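Local coordinates for tetraacyldisaccharide 4'-kinase (Aquifex aeolicus, PDB 4EHX), which probably phosphorylates the 4'-position of the tetraacyldisaccharide 1-phosphate precursor with ATP, making lipid IVA in lipid A biosynthesis, at residues Ile223-Asp237 / Phe267-Asp281. Residues are numbered along the deposited sequence; the frame is centred on the assembly and turned at random.
Sequences ILKEREVIAFSGLGD and FTPEEGEIYLTTPKD
Leu224 meets Leu276 tip to tip, CD1 to CD1 at 4.0 Å, while its other methyl rests on Ile274. Closing the type II turn, Arg227 lays one face of its guanidinium over Ile274 CD1; bends at chi2 and chi3 bring NH2 round to Gly272 O, a 3.1 Å hydrogen bond in the carbonyl plane. A water bridges Glu228 O, Glu273 OE1 and Ile274 N, with a weak bond from Arg227 NH2; Glu273 also forms a salt bridge with Lys253. Val229 CG2 packs on Leu276 CD1 at 3.9 Å, and Leu245 of helix 237-248 covers Ala231 and Leu276. From Ile230 to Phe232 the strands run parallel: Ile230 N bonds Ile274 O, Leu276 N bonds Ile230 O, and Phe232 N bonds Leu276 O. Ile230 lies alongside Tyr275, CB 3.6 Å from ring atom CD2, and that tyrosine's OH accepts from Glu270 N, tying in the loop before strand 275-277. Phe232, with CG wedged between its own N and carbonyl carbon (chi1 68°), swings its ring between Thr277 CB on one face, a CH-pi contact, and Phe267 on the other, the two rings inclined at 41°. Thr277 OG1 donates to Phe232 O at 2.8 Å from above the carbonyl plane. Beyond the strand, Gly234 N reaches Asp281 OD2 at 2.9 Å, syn but 29° out of the carboxylate plane; OD1 bonds Tyr264 OH. Thr278, the N-cap, accepts from Asp281 N through OG1. Three backbone bonds thus set strand 229-233, beside 252-257, against 275-277, beside 291-300; the carboxylate then links helix 279-282 to a poorly ordered glycine-containing turn, where Asp237's side chain is about 8 Å from Gly48 of the predicted ATP site.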
# COMPACT_ATOMS: atom_id res chain seq x y z
N ILE A 223 -19.07 -12.53 -14.38
CA ILE A 223 -18.69 -12.49 -15.79
C ILE A 223 -17.69 -13.59 -16.17
O ILE A 223 -17.51 -13.90 -17.35
CB ILE A 223 -18.11 -11.10 -16.17
CG1 ILE A 223 -19.10 -10.00 -15.77
CG2 ILE A 223 -17.82 -11.03 -17.66
CD1 ILE A 223 -18.63 -8.59 -16.11
N LEU A 224 -17.06 -14.19 -15.17
CA LEU A 224 -16.06 -15.23 -15.40
C LEU A 224 -16.65 -16.63 -15.50
O LEU A 224 -15.97 -17.56 -15.95
CB LEU A 224 -15.01 -15.20 -14.29
CG LEU A 224 -14.17 -13.93 -14.26
CD1 LEU A 224 -13.05 -14.05 -13.24
CD2 LEU A 224 -13.62 -13.64 -15.66
N LYS A 225 -17.90 -16.79 -15.08
CA LYS A 225 -18.53 -18.10 -15.11
C LYS A 225 -18.68 -18.60 -16.55
O LYS A 225 -19.09 -17.85 -17.44
CB LYS A 225 -19.89 -18.07 -14.41
CG LYS A 225 -20.46 -19.45 -14.11
CD LYS A 225 -21.78 -19.36 -13.36
CE LYS A 225 -22.88 -18.81 -14.25
NZ LYS A 225 -23.17 -19.72 -15.40
N GLU A 226 -18.32 -19.87 -16.76
CA GLU A 226 -18.40 -20.51 -18.08
C GLU A 226 -17.45 -19.85 -19.08
O GLU A 226 -17.60 -20.03 -20.30
CB GLU A 226 -19.81 -20.37 -18.67
CG GLU A 226 -20.92 -20.91 -17.78
CD GLU A 226 -20.69 -22.35 -17.36
OE1 GLU A 226 -20.18 -23.14 -18.19
OE2 GLU A 226 -21.02 -22.70 -16.21
N ARG A 227 -16.47 -19.11 -18.58
CA ARG A 227 -15.48 -18.47 -19.43
C ARG A 227 -14.11 -18.91 -18.90
O ARG A 227 -13.89 -18.98 -17.69
CB ARG A 227 -15.54 -16.94 -19.44
CG ARG A 227 -16.85 -16.31 -19.92
CD ARG A 227 -17.04 -16.51 -21.42
NE ARG A 227 -15.81 -16.25 -22.17
CZ ARG A 227 -15.57 -15.16 -22.88
NH1 ARG A 227 -16.48 -14.20 -22.99
NH2 ARG A 227 -14.41 -15.02 -23.52
N GLU A 228 -13.19 -19.24 -19.81
CA GLU A 228 -11.79 -19.39 -19.44
C GLU A 228 -11.09 -18.07 -19.73
O GLU A 228 -11.47 -17.36 -20.66
CB GLU A 228 -11.12 -20.52 -20.24
CG GLU A 228 -11.68 -21.90 -19.95
CD GLU A 228 -10.99 -23.00 -20.76
OE1 GLU A 228 -10.39 -22.68 -21.81
OE2 GLU A 228 -11.05 -24.17 -20.34
N VAL A 229 -10.09 -17.72 -18.93
CA VAL A 229 -9.43 -16.43 -19.12
C VAL A 229 -7.98 -16.59 -19.52
O VAL A 229 -7.38 -17.65 -19.35
CB VAL A 229 -9.48 -15.59 -17.83
CG1 VAL A 229 -10.92 -15.37 -17.39
CG2 VAL A 229 -8.66 -16.26 -16.74
N ILE A 230 -7.42 -15.52 -20.07
CA ILE A 230 -5.99 -15.43 -20.30
C ILE A 230 -5.44 -14.51 -19.22
O ILE A 230 -5.86 -13.37 -19.10
CB ILE A 230 -5.69 -14.84 -21.69
CG1 ILE A 230 -6.24 -15.76 -22.79
CG2 ILE A 230 -4.20 -14.63 -21.86
CD1 ILE A 230 -6.29 -15.12 -24.16
N ALA A 231 -4.51 -15.02 -18.42
CA ALA A 231 -3.94 -14.23 -17.34
C ALA A 231 -2.50 -13.83 -17.66
O ALA A 231 -1.79 -14.54 -18.39
CB ALA A 231 -4.00 -14.99 -16.03
N PHE A 232 -2.08 -12.70 -17.11
CA PHE A 232 -0.73 -12.22 -17.32
C PHE A 232 -0.26 -11.27 -16.22
O PHE A 232 -1.07 -10.63 -15.53
CB PHE A 232 -0.57 -11.59 -18.71
CG PHE A 232 -1.33 -10.30 -18.90
CD1 PHE A 232 -0.77 -9.09 -18.53
CD2 PHE A 232 -2.59 -10.30 -19.49
CE1 PHE A 232 -1.45 -7.90 -18.71
CE2 PHE A 232 -3.28 -9.12 -19.68
CZ PHE A 232 -2.71 -7.92 -19.29
N SER A 233 1.05 -11.19 -16.04
CA SER A 233 1.62 -10.40 -14.96
C SER A 233 2.88 -9.72 -15.43
O SER A 233 3.69 -10.30 -16.16
CB SER A 233 1.91 -11.29 -13.75
OG SER A 233 2.27 -10.49 -12.63
N GLY A 234 3.05 -8.47 -15.02
CA GLY A 234 4.17 -7.65 -15.44
C GLY A 234 5.26 -7.57 -14.41
O GLY A 234 5.88 -6.52 -14.23
N LEU A 235 5.48 -8.67 -13.70
CA LEU A 235 6.68 -8.85 -12.88
C LEU A 235 6.70 -10.23 -12.22
O LEU A 235 6.10 -11.18 -12.73
CB LEU A 235 6.87 -7.73 -11.85
CG LEU A 235 5.84 -7.47 -10.74
CD1 LEU A 235 6.01 -8.44 -9.60
CD2 LEU A 235 5.91 -6.02 -10.27
N GLY A 236 7.37 -10.33 -11.08
CA GLY A 236 7.50 -11.60 -10.38
C GLY A 236 6.21 -12.10 -9.77
O GLY A 236 6.18 -13.19 -9.19
N ASP A 237 5.14 -11.31 -9.89
CA ASP A 237 3.83 -11.73 -9.41
C ASP A 237 3.42 -13.02 -10.10
O ASP A 237 2.44 -13.65 -9.71
CB ASP A 237 2.77 -10.66 -9.65
CG ASP A 237 2.95 -9.45 -8.74
OD1 ASP A 237 3.75 -9.53 -7.78
OD2 ASP A 237 2.27 -8.43 -8.99
N PHE A 267 1.47 -4.31 -25.98
CA PHE A 267 0.41 -5.24 -25.62
C PHE A 267 -0.75 -5.22 -26.62
O PHE A 267 -1.32 -4.16 -26.91
CB PHE A 267 -0.11 -4.98 -24.20
CG PHE A 267 -1.07 -6.02 -23.71
CD1 PHE A 267 -0.64 -7.32 -23.47
CD2 PHE A 267 -2.40 -5.71 -23.51
CE1 PHE A 267 -1.52 -8.28 -23.04
CE2 PHE A 267 -3.29 -6.68 -23.07
CZ PHE A 267 -2.84 -7.96 -22.83
N THR A 268 -1.09 -6.39 -27.16
CA THR A 268 -2.12 -6.51 -28.19
C THR A 268 -3.11 -7.64 -27.87
O THR A 268 -2.92 -8.78 -28.28
CB THR A 268 -1.51 -6.74 -29.57
OG1 THR A 268 -0.48 -5.77 -29.81
CG2 THR A 268 -2.57 -6.61 -30.63
N PRO A 269 -4.17 -7.31 -27.14
CA PRO A 269 -5.19 -8.30 -26.74
C PRO A 269 -6.14 -8.65 -27.89
O PRO A 269 -6.28 -7.89 -28.85
CB PRO A 269 -5.94 -7.60 -25.61
CG PRO A 269 -5.76 -6.15 -25.87
CD PRO A 269 -4.39 -6.01 -26.49
N GLU A 270 -6.78 -9.81 -27.77
CA GLU A 270 -7.73 -10.30 -28.76
C GLU A 270 -9.15 -9.89 -28.40
O GLU A 270 -9.59 -10.09 -27.27
CB GLU A 270 -7.69 -11.82 -28.80
CG GLU A 270 -6.36 -12.42 -29.16
CD GLU A 270 -6.40 -13.94 -29.12
OE1 GLU A 270 -5.42 -14.54 -28.66
OE2 GLU A 270 -7.43 -14.51 -29.55
N GLU A 271 -9.85 -9.30 -29.36
CA GLU A 271 -11.27 -8.99 -29.22
C GLU A 271 -12.01 -10.27 -28.85
O GLU A 271 -11.81 -11.32 -29.47
CB GLU A 271 -11.81 -8.45 -30.55
CG GLU A 271 -13.21 -7.86 -30.49
CD GLU A 271 -13.72 -7.38 -31.84
OE1 GLU A 271 -14.78 -6.72 -31.88
OE2 GLU A 271 -13.07 -7.66 -32.88
N GLY A 272 -12.87 -10.18 -27.84
CA GLY A 272 -13.70 -11.32 -27.48
C GLY A 272 -13.14 -12.21 -26.38
O GLY A 272 -13.84 -13.08 -25.87
N GLU A 273 -11.87 -12.01 -26.02
CA GLU A 273 -11.30 -12.78 -24.91
C GLU A 273 -11.33 -11.95 -23.64
O GLU A 273 -11.39 -10.71 -23.69
CB GLU A 273 -9.87 -13.23 -25.22
CG GLU A 273 -9.72 -14.12 -26.46
CD GLU A 273 -10.14 -15.57 -26.22
OE1 GLU A 273 -10.16 -15.99 -25.05
OE2 GLU A 273 -10.44 -16.28 -27.20
N ILE A 274 -11.30 -12.63 -22.50
CA ILE A 274 -11.21 -11.97 -21.20
C ILE A 274 -9.84 -12.17 -20.59
O ILE A 274 -9.32 -13.28 -20.57
CB ILE A 274 -12.27 -12.50 -20.22
CG1 ILE A 274 -13.67 -12.25 -20.78
CG2 ILE A 274 -12.09 -11.84 -18.84
CD1 ILE A 274 -14.78 -12.83 -19.94
N TYR A 275 -9.25 -11.09 -20.08
CA TYR A 275 -7.93 -11.14 -19.48
C TYR A 275 -7.99 -10.77 -18.00
O TYR A 275 -8.79 -9.92 -17.59
CB TYR A 275 -6.96 -10.18 -20.18
CG TYR A 275 -6.74 -10.50 -21.64
CD1 TYR A 275 -7.65 -10.08 -22.60
CD2 TYR A 275 -5.64 -11.23 -22.06
CE1 TYR A 275 -7.46 -10.39 -23.95
CE2 TYR A 275 -5.44 -11.54 -23.39
CZ TYR A 275 -6.35 -11.11 -24.33
OH TYR A 275 -6.14 -11.42 -25.65
N LEU A 276 -7.14 -11.42 -17.23
CA LEU A 276 -6.92 -11.06 -15.83
C LEU A 276 -5.46 -10.71 -15.63
O LEU A 276 -4.57 -11.38 -16.16
CB LEU A 276 -7.29 -12.22 -14.90
CG LEU A 276 -8.76 -12.62 -14.96
CD1 LEU A 276 -9.08 -13.63 -13.87
CD2 LEU A 276 -9.64 -11.38 -14.84
N THR A 277 -5.21 -9.64 -14.88
CA THR A 277 -3.85 -9.22 -14.57
C THR A 277 -3.87 -8.55 -13.20
O THR A 277 -4.89 -8.60 -12.50
CB THR A 277 -3.29 -8.28 -15.66
OG1 THR A 277 -1.91 -7.98 -15.37
CG2 THR A 277 -4.10 -6.97 -15.72
N THR A 278 -2.74 -7.96 -12.81
CA THR A 278 -2.65 -7.31 -11.50
C THR A 278 -3.03 -5.83 -11.60
O THR A 278 -2.93 -5.24 -12.66
CB THR A 278 -1.23 -7.40 -10.90
OG1 THR A 278 -0.34 -6.56 -11.65
CG2 THR A 278 -0.72 -8.84 -10.92
N PRO A 279 -3.43 -5.23 -10.47
CA PRO A 279 -3.77 -3.80 -10.52
C PRO A 279 -2.61 -2.92 -11.01
O PRO A 279 -2.84 -1.95 -11.73
CB PRO A 279 -4.15 -3.48 -9.08
CG PRO A 279 -4.70 -4.79 -8.56
CD PRO A 279 -3.82 -5.85 -9.19
N LYS A 280 -1.39 -3.26 -10.63
CA LYS A 280 -0.22 -2.51 -11.07
C LYS A 280 -0.04 -2.58 -12.58
O LYS A 280 0.45 -1.63 -13.20
CB LYS A 280 1.06 -2.99 -10.37
CG LYS A 280 2.30 -2.22 -10.81
CD LYS A 280 3.57 -2.74 -10.14
CE LYS A 280 4.79 -1.97 -10.63
NZ LYS A 280 6.06 -2.49 -10.05
N ASP A 281 -0.40 -3.71 -13.18
CA ASP A 281 -0.38 -3.84 -14.63
C ASP A 281 -1.58 -3.13 -15.26
O ASP A 281 -1.48 -2.48 -16.30
CB ASP A 281 -0.40 -5.31 -15.04
CG ASP A 281 0.89 -6.02 -14.70
OD1 ASP A 281 1.91 -5.72 -15.35
OD2 ASP A 281 0.88 -6.89 -13.80
O HOH W 1 -11.37 -15.50 -22.70